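Local coordinates for lasso peptide isopeptidase AtxE2 (Asticcacaulis excentricus, PDB 5TXE), which hydrolyses the isopeptide bond of the threaded lasso peptides astexin-2 and astexin-3, opening them to linear peptides, at residues A[362-367]-A[372-377]; A[505-510]-A[541-546]; A[153-158]-A[164-169]; A[613-618]-A[628-633]; A[282-287]-A[314-319]. The protein carries 1 engineered substitution. All coordinates share one frame; numbering follows the deposited sequence.

Overall arrangement
Contacts 1 and 3 each lie within, and contact 5 between, four-stranded antiparallel sheets, the blades of the propeller expected of a prolyl oligopeptidase relative; contacts 2 and 4 both reach the eight-stranded sheet of the alpha/beta-hydrolase part. Contacts 1 and 5 are neighbours, their centres about 23 Å apart and their nearest atoms about 6 Å apart. Contacts 2 and 4 have centres about 24 Å apart and nearest atoms about 7 Å apart. Contact 3 lies far from contact 2, with about 52 Å between centres on opposite sides of the chain's centre. Contact 4 comes near the catalytic machinery: the L630 side chain is about 8 Å from that of E610, inferred to belong to the charge relay.

Contact 1 (A[362-367]-A[372-377]); sequences ICAQES and RRLVTL
E366 OE2 takes two hydrogen bonds of a salt bridge from R372, which offers NE and NH2 side-on; E366 OE2 lies 2.9 Å from R372 NE and in the guanidinium plane. NH2 approaches nearly along the C-O axis, whereas NE comes from above the carboxylate plane, the two planes being 47° apart. Q352 adds a third donor to OE2, and OE1 is held by the backbone N of F443. R372 is further fixed by the carbonyls of I49, T51 and M52, so an alanine here would probably leave these carbonyls and the E366 carboxylate without their cationic mate. On the neighbouring Q365-R373 pair the same side-on grip recurs with a neutral acceptor: R373 NE lies 2.8 Å from Q365 OE1, almost in line with its C=O bond, while NH2 comes from above the amide plane. With chi1 at 62° and an extended chain, R373 runs alongside Q365. The backbones pair through C363 with V375 and Q365 with R373, the bond from C363 N to V375 O being 3.0 Å long and almost straight. C363 is also disulfide-bonded to C354 on strand 350-357. This is an antiparallel hairpin formed by the two inner strands of a four-stranded propeller blade.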
# COMPACT_ATOMS: atom_id res chain seq x y z
N ILE A 362 17.17 -14.40 -0.36
CA ILE A 362 17.41 -12.99 -0.12
C ILE A 362 16.10 -12.25 -0.21
O ILE A 362 15.44 -12.30 -1.26
CB ILE A 362 18.39 -12.44 -1.14
CG1 ILE A 362 19.76 -13.06 -0.84
CG2 ILE A 362 18.62 -10.95 -0.94
CD1 ILE A 362 20.11 -14.32 -1.54
N CYS A 363 15.75 -11.55 0.85
CA CYS A 363 14.44 -10.91 1.01
C CYS A 363 14.51 -9.45 1.48
O CYS A 363 15.44 -9.07 2.20
CB CYS A 363 13.65 -11.64 2.09
SG CYS A 363 13.42 -13.39 1.77
N ALA A 364 13.50 -8.66 1.16
CA ALA A 364 13.24 -7.50 1.99
C ALA A 364 12.44 -7.97 3.18
O ALA A 364 11.68 -8.91 3.07
CB ALA A 364 12.46 -6.44 1.22
N GLN A 365 12.56 -7.29 4.32
CA GLN A 365 11.87 -7.69 5.53
C GLN A 365 11.58 -6.48 6.37
O GLN A 365 12.33 -5.49 6.35
CB GLN A 365 12.77 -8.63 6.33
CG GLN A 365 12.17 -9.17 7.63
CD GLN A 365 12.57 -8.39 8.86
OE1 GLN A 365 13.65 -7.81 8.94
NE2 GLN A 365 11.72 -8.41 9.87
N GLU A 366 10.47 -6.53 7.11
CA GLU A 366 10.12 -5.48 8.05
C GLU A 366 9.27 -6.02 9.17
O GLU A 366 8.66 -7.06 9.02
CB GLU A 366 9.41 -4.31 7.33
CG GLU A 366 8.21 -4.68 6.57
CD GLU A 366 7.50 -3.47 5.99
OE1 GLU A 366 6.96 -2.69 6.81
OE2 GLU A 366 7.42 -3.34 4.74
N SER A 367 9.28 -5.31 10.29
CA SER A 367 8.43 -5.65 11.39
C SER A 367 8.21 -4.39 12.20
O SER A 367 8.70 -3.32 11.84
CB SER A 367 9.04 -6.80 12.22
OG SER A 367 10.16 -6.36 12.94
N ARG A 372 11.90 -1.36 6.48
CA ARG A 372 12.28 -2.26 5.47
C ARG A 372 13.81 -2.31 5.24
O ARG A 372 14.48 -1.28 5.04
CB ARG A 372 11.54 -1.93 4.17
CG ARG A 372 11.36 -3.11 3.27
CD ARG A 372 10.45 -2.77 2.09
NE ARG A 372 9.09 -2.58 2.55
CZ ARG A 372 8.18 -1.88 1.90
NH1 ARG A 372 8.46 -1.31 0.73
NH2 ARG A 372 6.95 -1.77 2.39
N ARG A 373 14.32 -3.54 5.23
CA ARG A 373 15.71 -3.80 4.97
C ARG A 373 15.83 -5.11 4.23
O ARG A 373 14.84 -5.85 4.05
CB ARG A 373 16.41 -3.92 6.31
CG ARG A 373 15.88 -5.06 7.11
CD ARG A 373 16.75 -5.41 8.28
NE ARG A 373 16.09 -6.44 9.05
CZ ARG A 373 16.55 -7.00 10.19
NH1 ARG A 373 17.70 -6.64 10.75
NH2 ARG A 373 15.81 -7.92 10.77
N LEU A 374 17.04 -5.38 3.78
CA LEU A 374 17.34 -6.67 3.17
C LEU A 374 17.97 -7.62 4.21
O LEU A 374 18.76 -7.22 5.04
CB LEU A 374 18.28 -6.53 2.01
CG LEU A 374 17.77 -6.20 0.60
CD1 LEU A 374 16.36 -5.68 0.56
CD2 LEU A 374 18.74 -5.29 -0.10
N VAL A 375 17.67 -8.90 4.04
CA VAL A 375 17.91 -9.94 4.99
C VAL A 375 18.20 -11.19 4.19
O VAL A 375 17.75 -11.29 3.02
CB VAL A 375 16.62 -9.98 5.82
CG1 VAL A 375 15.81 -11.24 5.72
CG2 VAL A 375 16.77 -9.34 7.17
N THR A 376 19.01 -12.11 4.74
CA THR A 376 19.15 -13.47 4.16
C THR A 376 18.56 -14.50 5.07
O THR A 376 18.67 -14.42 6.27
CB THR A 376 20.61 -13.90 3.83
OG1 THR A 376 21.39 -13.86 5.02
CG2 THR A 376 21.25 -12.99 2.87
N LEU A 377 17.85 -15.44 4.50
CA LEU A 377 17.24 -16.47 5.30
C LEU A 377 17.91 -17.81 4.91
O LEU A 377 17.90 -18.20 3.74
CB LEU A 377 15.76 -16.46 5.00
CG LEU A 377 14.80 -16.82 6.12
CD1 LEU A 377 15.25 -16.37 7.48
CD2 LEU A 377 13.48 -16.14 5.86

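Contact 2 (A[505-510]-A[541-546]); sequences DLIDDL and HRFAAA
D508 and R542 meet through one charged hydrogen bond, with R542 NH1 3.2 Å from D508 OD1 and an N-H...O angle of 162°. The side chains cross at about a right angle, yet carboxylate and guanidinium planes are only 21° apart. NH1 reaches OD1 from the syn side, somewhat out of the carboxylate plane, while OD1 sits at the guanidinium edge. Next to this pair, I507 CD1 touches F543 CE1 at 4.0 Å, the two side chains meeting at a slant. Within segment 541-546, R542 CB stands 4.2 Å above the F543 ring plane, over its centre. The R542 chain bends at CB-CG (chi2 -78°), turning its guanidinium toward helix 494-512. Farther out, V521, L523 and L537 touch F543, and V521 also touches I507. The hydroxyl of S540 binds R542 N and that of T600 binds F543 O, fixing the backbone that leads into strand 545-548 of the hydrolase sheet. D505, one turn earlier on the helix, pairs instead with R410. The chemistry is thus divided: a buried apolar touch beside a partly exposed salt bridge made through one hydrogen bond, whose strength is probably tempered by solvent.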
# COMPACT_ATOMS: atom_id res chain seq x y z
N ASP A 505 -14.63 -3.20 20.48
CA ASP A 505 -14.08 -4.32 21.28
C ASP A 505 -12.66 -4.03 21.72
O ASP A 505 -12.32 -4.20 22.88
CB ASP A 505 -14.10 -5.63 20.49
CG ASP A 505 -15.52 -6.08 20.13
OD1 ASP A 505 -16.46 -5.70 20.85
OD2 ASP A 505 -15.73 -6.82 19.13
N LEU A 506 -11.82 -3.54 20.80
CA LEU A 506 -10.45 -3.24 21.17
C LEU A 506 -10.37 -2.14 22.21
O LEU A 506 -9.53 -2.18 23.11
CB LEU A 506 -9.59 -2.88 19.97
CG LEU A 506 -9.40 -4.04 19.03
CD1 LEU A 506 -8.98 -3.59 17.62
CD2 LEU A 506 -8.34 -4.97 19.64
N ILE A 507 -11.19 -1.13 22.03
CA ILE A 507 -11.17 -0.01 22.94
C ILE A 507 -11.60 -0.53 24.32
O ILE A 507 -10.99 -0.19 25.32
CB ILE A 507 -12.12 1.12 22.47
CG1 ILE A 507 -11.55 1.80 21.20
CG2 ILE A 507 -12.30 2.17 23.52
CD1 ILE A 507 -12.54 2.74 20.56
N ASP A 508 -12.69 -1.29 24.35
CA ASP A 508 -13.19 -1.84 25.62
C ASP A 508 -12.13 -2.69 26.30
O ASP A 508 -11.97 -2.62 27.49
CB ASP A 508 -14.44 -2.69 25.42
CG ASP A 508 -15.68 -1.86 25.08
OD1 ASP A 508 -15.66 -0.62 25.30
OD2 ASP A 508 -16.67 -2.43 24.58
N ASP A 509 -11.40 -3.48 25.53
CA ASP A 509 -10.31 -4.25 26.11
C ASP A 509 -9.29 -3.36 26.79
O ASP A 509 -8.88 -3.61 27.91
CB ASP A 509 -9.63 -5.09 24.99
CG ASP A 509 -8.49 -6.00 25.51
OD1 ASP A 509 -8.79 -7.06 26.07
OD2 ASP A 509 -7.30 -5.68 25.33
N LEU A 510 -8.82 -2.35 26.08
CA LEU A 510 -7.75 -1.53 26.60
C LEU A 510 -8.29 -0.71 27.76
O LEU A 510 -7.55 -0.40 28.68
CB LEU A 510 -7.22 -0.59 25.53
CG LEU A 510 -6.50 -1.23 24.35
CD1 LEU A 510 -6.26 -0.18 23.27
CD2 LEU A 510 -5.19 -1.79 24.84
N HIS A 541 -20.77 7.38 19.42
CA HIS A 541 -20.23 8.53 20.12
C HIS A 541 -19.03 8.12 20.91
O HIS A 541 -18.72 8.65 21.96
CB HIS A 541 -21.31 9.12 21.05
CG HIS A 541 -22.44 9.76 20.31
ND1 HIS A 541 -23.53 9.05 19.85
CD2 HIS A 541 -22.68 11.05 20.00
CE1 HIS A 541 -24.37 9.87 19.25
NE2 HIS A 541 -23.87 11.09 19.32
N ARG A 542 -18.29 7.17 20.39
CA ARG A 542 -17.08 6.71 21.06
C ARG A 542 -15.85 7.51 20.78
O ARG A 542 -14.84 7.27 21.42
CB ARG A 542 -16.81 5.30 20.64
CG ARG A 542 -17.98 4.39 20.95
CD ARG A 542 -18.03 4.01 22.41
NE ARG A 542 -18.70 2.71 22.46
CZ ARG A 542 -18.14 1.62 22.96
NH1 ARG A 542 -16.94 1.66 23.54
NH2 ARG A 542 -18.81 0.48 22.89
N PHE A 543 -15.90 8.46 19.81
CA PHE A 543 -14.67 9.18 19.42
C PHE A 543 -14.68 10.64 19.80
O PHE A 543 -15.59 11.34 19.49
CB PHE A 543 -14.47 8.97 17.92
CG PHE A 543 -14.41 7.52 17.58
CD1 PHE A 543 -13.31 6.77 17.95
CD2 PHE A 543 -15.41 6.91 16.93
CE1 PHE A 543 -13.23 5.45 17.66
CE2 PHE A 543 -15.35 5.57 16.65
CZ PHE A 543 -14.25 4.86 17.01
N ALA A 544 -13.64 11.11 20.46
CA ALA A 544 -13.62 12.49 20.87
C ALA A 544 -12.93 13.43 19.85
O ALA A 544 -12.96 14.67 20.02
CB ALA A 544 -12.92 12.60 22.19
N ALA A 545 -12.24 12.86 18.86
CA ALA A 545 -11.57 13.66 17.78
C ALA A 545 -11.20 12.75 16.63
O ALA A 545 -11.04 11.52 16.84
CB ALA A 545 -10.36 14.38 18.32
N ALA A 546 -11.16 13.31 15.42
CA ALA A 546 -10.84 12.52 14.26
C ALA A 546 -10.05 13.30 13.23
O ALA A 546 -10.12 14.54 13.20
CB ALA A 546 -12.08 11.92 13.67

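Contact 3 (A[153-158]-A[164-169]); sequences VWRASV and SPVIED
W154 turns its indole onto P165 by placing CG anti to the carbonyl carbon (chi1 -77°) and twisting the ring with chi2 at 55°, which lays the indole alongside the proline ring, both pointing the same way. They sit on a beta hairpin, strands 150-157 and 163-167, at the edge of a four-stranded antiparallel propeller blade, and a classic beta bulge interrupts its register: V166 and I167 both face V153. V153 O accepts from both of their amides, at 2.8 Å from V166 N and 3.2 Å from I167 N, and V153 N returns a bond to I167 O. Beyond the bulge R155 and S164 form a regular hydrogen-bonded pair, with R155 N 3.0 Å from S164 O. Opposite the tryptophan face of the hairpin, V153 and I167 run side by side, their CB atoms 3.8 Å apart. At the bulge, V166 CG1 rests against R155 CB at 3.8 Å. I173 and V176 of the next sheet press on V153, and L184 on V166 and I167. R145 makes a cation-pi contact with the W154 ring. Over the W154 six-membered ring stands P165 CD, in a CH-pi contact 3.7 Å from the centroid and only 4° off the normal.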
# COMPACT_ATOMS: atom_id res chain seq x y z
N VAL A 153 14.56 4.25 -20.17
CA VAL A 153 15.40 3.16 -19.68
C VAL A 153 16.81 3.68 -19.47
O VAL A 153 17.40 4.31 -20.37
CB VAL A 153 15.44 1.98 -20.65
CG1 VAL A 153 16.34 0.92 -20.08
CG2 VAL A 153 14.05 1.43 -20.88
N TRP A 154 17.35 3.41 -18.30
CA TRP A 154 18.68 3.74 -17.99
C TRP A 154 19.48 2.44 -17.90
O TRP A 154 18.95 1.39 -17.59
CB TRP A 154 18.80 4.52 -16.66
CG TRP A 154 18.39 5.99 -16.77
CD1 TRP A 154 17.22 6.46 -17.22
CD2 TRP A 154 19.17 7.13 -16.41
NE1 TRP A 154 17.21 7.83 -17.19
CE2 TRP A 154 18.40 8.27 -16.68
CE3 TRP A 154 20.46 7.30 -15.88
CZ2 TRP A 154 18.84 9.57 -16.42
CZ3 TRP A 154 20.92 8.60 -15.66
CH2 TRP A 154 20.12 9.71 -15.95
N ARG A 155 20.78 2.57 -18.13
CA ARG A 155 21.76 1.50 -18.04
C ARG A 155 22.85 1.89 -17.11
O ARG A 155 23.41 2.95 -17.25
CB ARG A 155 22.33 1.26 -19.42
CG ARG A 155 23.44 0.22 -19.45
CD ARG A 155 23.84 0.08 -20.89
NE ARG A 155 24.91 -0.87 -21.03
CZ ARG A 155 26.19 -0.53 -21.07
NH1 ARG A 155 26.54 0.76 -20.98
NH2 ARG A 155 27.12 -1.48 -21.19
N ALA A 156 23.14 1.07 -16.13
CA ALA A 156 24.15 1.38 -15.14
C ALA A 156 25.24 0.29 -15.09
O ALA A 156 24.94 -0.89 -15.15
CB ALA A 156 23.53 1.50 -13.76
N SER A 157 26.50 0.70 -14.88
CA SER A 157 27.59 -0.25 -14.62
C SER A 157 27.57 -0.69 -13.18
O SER A 157 27.39 0.12 -12.28
CB SER A 157 28.94 0.38 -14.98
OG SER A 157 30.01 -0.46 -14.63
N VAL A 158 27.74 -1.98 -12.93
CA VAL A 158 27.53 -2.51 -11.57
C VAL A 158 28.66 -2.33 -10.56
O VAL A 158 28.43 -2.54 -9.36
CB VAL A 158 27.15 -4.01 -11.54
CG1 VAL A 158 25.93 -4.29 -12.42
CG2 VAL A 158 28.35 -4.88 -11.93
N SER A 164 23.49 6.04 -17.56
CA SER A 164 22.93 7.06 -18.44
C SER A 164 21.71 6.50 -19.11
O SER A 164 21.53 5.32 -19.15
CB SER A 164 23.95 7.47 -19.49
OG SER A 164 24.42 6.31 -20.08
N PRO A 165 20.85 7.36 -19.64
CA PRO A 165 19.67 6.90 -20.31
C PRO A 165 20.03 6.32 -21.67
O PRO A 165 20.82 6.94 -22.40
CB PRO A 165 18.85 8.19 -20.51
CG PRO A 165 19.83 9.32 -20.49
CD PRO A 165 20.95 8.84 -19.57
N VAL A 166 19.44 5.17 -22.01
CA VAL A 166 19.70 4.54 -23.31
C VAL A 166 18.48 4.39 -24.18
O VAL A 166 18.58 4.20 -25.37
CB VAL A 166 20.42 3.20 -23.14
CG1 VAL A 166 21.79 3.43 -22.50
CG2 VAL A 166 19.62 2.25 -22.25
N ILE A 167 17.29 4.52 -23.61
CA ILE A 167 16.12 4.50 -24.44
C ILE A 167 15.20 5.63 -24.01
O ILE A 167 14.83 5.72 -22.83
CB ILE A 167 15.37 3.14 -24.31
CG1 ILE A 167 16.31 1.96 -24.56
CG2 ILE A 167 14.22 3.06 -25.31
CD1 ILE A 167 15.66 0.60 -24.41
N GLU A 168 14.73 6.39 -24.99
CA GLU A 168 13.71 7.39 -24.77
C GLU A 168 12.77 7.34 -25.94
O GLU A 168 13.19 7.12 -27.04
CB GLU A 168 14.31 8.79 -24.73
CG GLU A 168 13.27 9.86 -24.44
CD GLU A 168 13.83 11.28 -24.48
OE1 GLU A 168 15.04 11.47 -24.21
OE2 GLU A 168 13.03 12.21 -24.75
N ASP A 169 11.49 7.59 -25.72
CA ASP A 169 10.61 7.78 -26.85
C ASP A 169 9.57 8.87 -26.59
O ASP A 169 9.57 9.48 -25.53
CB ASP A 169 10.01 6.42 -27.19
CG ASP A 169 9.85 6.20 -28.72
OD1 ASP A 169 9.38 7.16 -29.41
OD2 ASP A 169 10.17 5.06 -29.18

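Contact 4 (A[613-618]-A[628-633]); sequences GALPGF and VELIIY
F618 reaches across to the strand with the CD1-CE1 edge of its ring, which is inserted between the V628 methyls on one side of the ring plane and L630 on the other. Its CG is anti to the backbone N (chi1 177°), which carries the ring from the helix in between these two residues. F618 CD1 lies 3.8 Å from V628 CG2, and F618 CE1 lies 3.8 Å from L630 CB. V628 CG1 is 3.8 Å from F618 CE1, so both valine methyls bear on the ring, obliquely. The L630 branch that ends in CD2 stands over one face of the ring. A second, looser touch comes one helical turn earlier, where L615 and L630 cross at about a right angle and L615 CD2 meets L630 CD2 at 4.1 Å. Helix 615-623 follows strand 602-607 and leads into the parallel strand 628-633, the last strand of the eight-stranded sheet, making a beta-alpha-beta crossover of the alpha/beta-hydrolase fold. An alanine in place of F618 would probably open a gap between helix and strand and leave the V628 methyls and L630 CB without their aromatic cover. E629, between those two, points away from the helix; its carboxylate is bound on that other side of the sheet by R677, in a salt bridge, and by the indole NH of W678. L630 also leans on I604 and S606 of strand 602-607.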
# COMPACT_ATOMS: atom_id res chain seq x y z
N GLY A 613 -14.82 16.61 -3.51
CA GLY A 613 -15.69 15.66 -2.83
C GLY A 613 -16.06 16.02 -1.41
O GLY A 613 -17.15 15.66 -0.94
N ALA A 614 -15.20 16.80 -0.76
CA ALA A 614 -15.43 17.12 0.60
C ALA A 614 -16.34 18.31 0.77
O ALA A 614 -16.88 18.56 1.86
CB ALA A 614 -14.11 17.40 1.29
N LEU A 615 -16.53 19.07 -0.30
CA LEU A 615 -17.11 20.37 -0.13
C LEU A 615 -18.55 20.40 0.33
O LEU A 615 -18.86 21.20 1.20
CB LEU A 615 -16.89 21.21 -1.38
CG LEU A 615 -15.43 21.61 -1.61
CD1 LEU A 615 -15.32 22.45 -2.86
CD2 LEU A 615 -14.85 22.41 -0.44
N PRO A 616 -19.45 19.64 -0.27
CA PRO A 616 -20.83 19.75 0.29
C PRO A 616 -20.90 19.39 1.78
O PRO A 616 -21.45 20.13 2.58
CB PRO A 616 -21.64 18.73 -0.56
CG PRO A 616 -20.88 18.71 -1.84
CD PRO A 616 -19.43 18.86 -1.50
N GLY A 617 -20.28 18.29 2.13
CA GLY A 617 -20.17 17.89 3.52
C GLY A 617 -19.55 18.94 4.40
O GLY A 617 -20.10 19.30 5.46
N PHE A 618 -18.42 19.46 3.97
CA PHE A 618 -17.77 20.49 4.75
C PHE A 618 -18.69 21.69 4.97
O PHE A 618 -18.77 22.25 6.04
CB PHE A 618 -16.46 20.90 4.09
CG PHE A 618 -15.75 22.02 4.79
CD1 PHE A 618 -14.93 21.77 5.86
CD2 PHE A 618 -15.95 23.32 4.41
CE1 PHE A 618 -14.29 22.78 6.51
CE2 PHE A 618 -15.31 24.35 5.06
CZ PHE A 618 -14.46 24.07 6.10
N VAL A 628 -15.05 21.48 12.40
CA VAL A 628 -14.47 20.83 11.27
C VAL A 628 -13.43 21.80 10.64
O VAL A 628 -13.59 23.01 10.69
CB VAL A 628 -15.53 20.48 10.24
CG1 VAL A 628 -16.18 21.73 9.69
CG2 VAL A 628 -14.99 19.67 9.07
N GLU A 629 -12.36 21.26 10.09
CA GLU A 629 -11.35 22.05 9.37
C GLU A 629 -10.86 21.19 8.23
O GLU A 629 -10.70 19.97 8.36
CB GLU A 629 -10.20 22.44 10.29
CG GLU A 629 -9.11 23.21 9.59
CD GLU A 629 -8.17 23.93 10.51
OE1 GLU A 629 -7.00 23.51 10.64
OE2 GLU A 629 -8.58 24.95 11.12
N LEU A 630 -10.64 21.86 7.09
CA LEU A 630 -10.18 21.21 5.86
C LEU A 630 -8.90 21.89 5.40
O LEU A 630 -8.81 23.13 5.32
CB LEU A 630 -11.27 21.35 4.78
CG LEU A 630 -10.94 21.05 3.32
CD1 LEU A 630 -10.56 19.59 3.14
CD2 LEU A 630 -12.10 21.30 2.40
N ILE A 631 -7.92 21.07 5.10
CA ILE A 631 -6.65 21.52 4.65
C ILE A 631 -6.49 20.99 3.27
O ILE A 631 -6.82 19.86 3.02
CB ILE A 631 -5.49 20.96 5.47
CG1 ILE A 631 -5.69 21.21 6.97
CG2 ILE A 631 -4.15 21.55 5.05
CD1 ILE A 631 -5.67 22.69 7.44
N ILE A 632 -5.96 21.80 2.35
CA ILE A 632 -5.76 21.34 0.99
C ILE A 632 -4.30 21.35 0.62
O ILE A 632 -3.63 22.36 0.85
CB ILE A 632 -6.55 22.29 0.05
CG1 ILE A 632 -8.02 22.12 0.36
CG2 ILE A 632 -6.29 21.97 -1.44
CD1 ILE A 632 -8.78 23.32 -0.06
N TYR A 633 -3.81 20.28 -0.02
CA TYR A 633 -2.42 20.23 -0.49
C TYR A 633 -2.34 20.20 -2.00
O TYR A 633 -2.98 19.35 -2.65
CB TYR A 633 -1.76 18.94 0.09
CG TYR A 633 -1.57 18.94 1.59
CD1 TYR A 633 -2.58 18.56 2.47
CD2 TYR A 633 -0.40 19.31 2.14
CE1 TYR A 633 -2.41 18.58 3.83
CE2 TYR A 633 -0.22 19.35 3.51
CZ TYR A 633 -1.22 18.98 4.35
OH TYR A 633 -0.94 18.99 5.73

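Contact 5 (A[282-287]-A[314-319]); sequences TTLVAR and NVLYFL
L284 and L316 meet tip to tip, and their terminal methyls make up the close part of the contact. L284 CD2 lies 4.0 Å from L316 CD2, and the other methyl, L284 CD1, is 4.1 Å from the same L316 CD2, so a single leucine branch fits against both ends of its partner. Both side chains extend straight from their strands with CG anti to the backbone N (chi1 -174° in L284 and -176° in L316), which lets them bridge the distance between backbones whose nearest CA atoms, those of L284 and F318, are 10.0 Å apart. F318 joins more loosely: its CE2 is 4.4 Å from L284 CD2, and the methyl approaches the ring at a slant. The three residues are buried, and M307 and M334 help to surround L284, while the F318 ring also meets that of Y332. Away from this small apolar spot the two segments diverge. No hydrogen bond crosses between them, and toward R287 on one strand and N314 on the other the residues become partly exposed and do not touch. There N314 and V315 both face D310 in a G1 bulge, at the turn into strand 315-322. The backbone of L284 is hydrogen-bonded to those of C296 and C301, which form a disulfide. Strand 283-288 belongs to one four-stranded antiparallel sheet and strand 315-322 to the next, so the leucines meet end to end in the apolar layer between successive blades of a beta-propeller.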
# COMPACT_ATOMS: atom_id res chain seq x y z
N THR A 282 -6.77 -22.62 -0.81
CA THR A 282 -6.02 -23.30 -1.84
C THR A 282 -5.17 -24.30 -1.14
O THR A 282 -4.87 -24.14 0.07
CB THR A 282 -5.10 -22.35 -2.63
OG1 THR A 282 -4.01 -21.92 -1.79
CG2 THR A 282 -5.88 -21.17 -3.11
N THR A 283 -4.77 -25.31 -1.91
CA THR A 283 -3.96 -26.40 -1.44
C THR A 283 -2.87 -26.64 -2.48
O THR A 283 -3.14 -26.63 -3.67
CB THR A 283 -4.80 -27.72 -1.32
OG1 THR A 283 -5.90 -27.54 -0.41
CG2 THR A 283 -3.96 -28.82 -0.80
N LEU A 284 -1.66 -26.91 -2.00
CA LEU A 284 -0.58 -27.38 -2.83
C LEU A 284 -0.90 -28.70 -3.54
O LEU A 284 -1.34 -29.67 -2.90
CB LEU A 284 0.60 -27.67 -1.95
CG LEU A 284 1.86 -28.05 -2.71
CD1 LEU A 284 2.34 -26.89 -3.56
CD2 LEU A 284 2.92 -28.42 -1.70
N VAL A 285 -0.65 -28.74 -4.85
CA VAL A 285 -0.80 -29.97 -5.67
C VAL A 285 0.48 -30.27 -6.45
O VAL A 285 1.24 -29.37 -6.83
CB VAL A 285 -2.01 -29.98 -6.63
CG1 VAL A 285 -3.25 -29.34 -6.00
CG2 VAL A 285 -1.69 -29.29 -7.92
N ALA A 286 0.74 -31.57 -6.62
CA ALA A 286 1.89 -32.06 -7.34
C ALA A 286 1.46 -32.96 -8.52
O ALA A 286 0.63 -33.87 -8.33
CB ALA A 286 2.79 -32.81 -6.39
N ARG A 287 2.00 -32.68 -9.71
CA ARG A 287 1.81 -33.49 -10.91
C ARG A 287 3.16 -34.00 -11.40
O ARG A 287 4.07 -33.18 -11.60
CB ARG A 287 1.16 -32.66 -12.02
CG ARG A 287 -0.21 -32.09 -11.72
CD ARG A 287 -0.68 -31.12 -12.81
NE ARG A 287 -0.55 -31.71 -14.15
CZ ARG A 287 -1.48 -32.40 -14.80
NH1 ARG A 287 -2.70 -32.62 -14.27
NH2 ARG A 287 -1.20 -32.88 -16.01
N ASN A 314 16.50 -30.96 -4.32
CA ASN A 314 15.27 -31.70 -4.54
C ASN A 314 14.24 -31.34 -3.45
O ASN A 314 13.77 -32.21 -2.71
CB ASN A 314 15.58 -33.20 -4.59
CG ASN A 314 14.38 -34.03 -4.91
OD1 ASN A 314 13.66 -33.77 -5.90
ND2 ASN A 314 14.14 -35.05 -4.09
N VAL A 315 13.96 -30.04 -3.31
CA VAL A 315 12.97 -29.58 -2.33
C VAL A 315 12.16 -28.43 -2.87
O VAL A 315 12.57 -27.78 -3.82
CB VAL A 315 13.56 -29.18 -0.94
CG1 VAL A 315 14.49 -30.25 -0.38
CG2 VAL A 315 14.34 -27.91 -1.03
N LEU A 316 10.97 -28.25 -2.30
CA LEU A 316 10.16 -27.10 -2.53
C LEU A 316 10.17 -26.27 -1.25
O LEU A 316 10.11 -26.83 -0.15
CB LEU A 316 8.74 -27.53 -2.83
CG LEU A 316 7.80 -26.41 -3.20
CD1 LEU A 316 8.09 -25.88 -4.59
CD2 LEU A 316 6.38 -26.88 -3.07
N TYR A 317 10.32 -24.94 -1.40
CA TYR A 317 10.16 -24.02 -0.29
C TYR A 317 8.94 -23.15 -0.53
O TYR A 317 8.63 -22.82 -1.67
CB TYR A 317 11.36 -23.12 -0.16
CG TYR A 317 12.68 -23.81 -0.12
CD1 TYR A 317 13.20 -24.30 1.07
CD2 TYR A 317 13.46 -23.91 -1.27
CE1 TYR A 317 14.44 -24.91 1.11
CE2 TYR A 317 14.72 -24.50 -1.25
CZ TYR A 317 15.22 -25.01 -0.07
OH TYR A 317 16.49 -25.64 -0.08
N PHE A 318 8.21 -22.82 0.53
CA PHE A 318 7.10 -21.92 0.39
C PHE A 318 6.79 -21.04 1.58
O PHE A 318 7.15 -21.35 2.72
CB PHE A 318 5.85 -22.64 -0.11
CG PHE A 318 5.32 -23.70 0.79
CD1 PHE A 318 4.52 -23.37 1.87
CD2 PHE A 318 5.54 -25.05 0.52
CE1 PHE A 318 3.97 -24.34 2.67
CE2 PHE A 318 4.98 -26.03 1.32
CZ PHE A 318 4.20 -25.67 2.40
N LEU A 319 6.14 -19.93 1.28
CA LEU A 319 5.70 -18.96 2.28
C LEU A 319 4.22 -18.99 2.45
O LEU A 319 3.49 -19.30 1.50
CB LEU A 319 5.99 -17.53 1.81
CG LEU A 319 7.43 -17.05 1.94
CD1 LEU A 319 7.57 -15.64 1.37
CD2 LEU A 319 7.85 -17.07 3.40